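Local coordinates for protein Cyclo(L-tyrosyl-L-tyrosyl) synthase (PDB 2X9Q) that probably joins two tyrosines delivered by tyrosyl-tRNA into the cyclic dipeptide cyclo(L-Tyr-L-Tyr), without using ATP, on the way to mycocyclosin, at residues Lys139-Lys142 with Asn143-Val147. Residues are numbered along the deposited sequence; the frame is centred on the assembly and turned at random.
Sequences KAVK and NIRGV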
loop_
_atom_site.group_PDB
_atom_site.type_symbol
_atom_site.label_atom_id
_atom_site.label_comp_id
_atom_site.label_asym_id
_atom_site.label_seq_id
_atom_site.Cartn_x
_atom_site.Cartn_y
_atom_site.Cartn_z
ATOM N N LYS A 139 8.623 -19.311 6.709
ATOM C CA LYS A 139 9.202 -17.949 6.792
ATOM C C LYS A 139 8.108 -16.911 6.705
ATOM O O LYS A 139 8.214 -15.904 7.379
ATOM C CB LYS A 139 10.180 -17.659 5.652
ATOM C CG LYS A 139 11.604 -18.158 5.897
ATOM C CD LYS A 139 12.368 -18.549 4.612
ATOM C CE LYS A 139 13.137 -17.420 3.919
ATOM N NZ LYS A 139 14.460 -18.114 3.565
ATOM N N ALA A 140 7.099 -17.146 5.852
ATOM C CA ALA A 140 5.910 -16.243 5.746
ATOM C C ALA A 140 5.222 -16.171 7.106
ATOM O O ALA A 140 4.918 -15.062 7.603
ATOM C CB ALA A 140 4.924 -16.750 4.677
ATOM N N VAL A 141 4.990 -17.344 7.736
ATOM C CA VAL A 141 4.305 -17.374 9.044
ATOM C C VAL A 141 5.118 -16.585 10.059
ATOM O O VAL A 141 4.622 -15.672 10.726
ATOM C CB VAL A 141 4.011 -18.837 9.539
ATOM C CG1 VAL A 141 3.573 -18.760 11.064
ATOM C CG2 VAL A 141 2.865 -19.455 8.721
ATOM N N LYS A 142 6.419 -16.834 10.098
ATOM C CA LYS A 142 7.267 -16.089 10.995
ATOM C C LYS A 142 7.281 -14.571 10.742
ATOM O O LYS A 142 7.219 -13.789 11.710
ATOM C CB LYS A 142 8.724 -16.637 10.907
ATOM C CG LYS A 142 9.618 -15.975 11.848
ATOM C CD LYS A 142 11.155 -16.300 11.767
ATOM C CE LYS A 142 11.667 -16.476 10.375
ATOM N NZ LYS A 142 12.054 -15.156 9.864
ATOM N N ASN A 143 7.423 -14.155 9.483
ATOM C CA ASN A 143 7.529 -12.742 9.187
ATOM C C ASN A 143 6.210 -12.019 9.398
ATOM O O ASN A 143 6.189 -10.842 9.825
ATOM C CB ASN A 143 8.051 -12.591 7.747
ATOM C CG ASN A 143 9.552 -12.936 7.636
ATOM O OD1 ASN A 143 10.205 -13.073 8.632
ATOM N ND2 ASN A 143 10.062 -13.074 6.425
ATOM N N ILE A 144 5.101 -12.703 9.079
ATOM C CA ILE A 144 3.773 -12.157 9.320
ATOM C C ILE A 144 3.426 -12.024 10.860
ATOM O O ILE A 144 2.983 -10.942 11.307
ATOM C CB ILE A 144 2.657 -12.910 8.573
ATOM C CG1 ILE A 144 2.793 -12.748 7.022
ATOM C CG2 ILE A 144 1.306 -12.428 9.062
ATOM C CD1 ILE A 144 1.952 -13.830 6.233
ATOM N N ARG A 145 3.740 -13.055 11.676
ATOM C CA ARG A 145 3.694 -12.873 13.155
ATOM C C ARG A 145 4.526 -11.692 13.631
ATOM O O ARG A 145 4.063 -10.960 14.464
ATOM C CB ARG A 145 4.217 -14.117 13.902
ATOM C CG ARG A 145 3.348 -15.393 13.664
ATOM C CD ARG A 145 3.727 -16.483 14.842
ATOM N NE ARG A 145 3.079 -17.789 14.571
ATOM C CZ ARG A 145 1.795 -18.050 14.819
ATOM N NH1 ARG A 145 1.338 -19.253 14.559
ATOM N NH2 ARG A 145 0.979 -17.109 15.302
ATOM N N GLY A 146 5.769 -11.547 13.158
ATOM C CA GLY A 146 6.612 -10.471 13.662
ATOM C C GLY A 146 5.981 -9.086 13.337
ATOM O O GLY A 146 5.895 -8.194 14.227
ATOM N N VAL A 147 5.553 -8.886 12.069
ATOM C CA VAL A 147 5.091 -7.548 11.732
ATOM C C VAL A 147 3.709 -7.304 12.429
ATOM O O VAL A 147 3.475 -6.223 12.962
ATOM C CB VAL A 147 5.131 -7.335 10.189
ATOM C CG1 VAL A 147 3.976 -7.990 9.544
ATOM C CG2 VAL A 147 5.177 -5.871 9.861
#
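Lys-142 and Asn-143 are neighbours in sequence, and their side chains meet at the helix surface. Lys-142 leaves the backbone with CG anti to N (chi1 -177°), then bends at its last two torsions. The bends bring NZ back to OD1 of Asn-143, a hydrogen bond of 3.0 Å. The ammonium is tilted 32° from the carbonyl plane of that amide. The other end of the amide is also held, because ND2 of Asn-143 is hydrogen-bonded to the hydroxyl of Tyr-126. Together the two bonds would restrain the rotation of the amide, with Tyr-126 the partner on the protein side.

One turn apart, Val-141 and Arg-145 lie side by side and point the same way. CG1 of Val-141 sits 3.7 Å from NE of Arg-145, approaching the guanidinium obliquely. On the side facing the rest of the protein, CB of Ala-140 and CD1 of Ile-144 make a looser apolar contact of 4.4 Å.

Regular alpha-helical bonds set this spacing. Arg-145 N reaches Val-141 O at 2.9 Å. Ile-144 N to Ala-140 O is 2.8 Å, and Asn-143 N to Lys-139 O is also 2.8 Å. Gly-146 N follows on Lys-142 O, and Val-147 N on Asn-143 O.

Lys-139 may take part in aminoacyl-tRNA binding, by analogy with related enzymes; its NZ makes a weak, long ion pair with Asp-131. Residues 139-147 all lie within helix 133-158. Ala-140 packs against Val-122, Ala-123 and Tyr-126 of helix 122-128, while Ile-144 and Val-147 rest on Tyr-117 of strand 112-117.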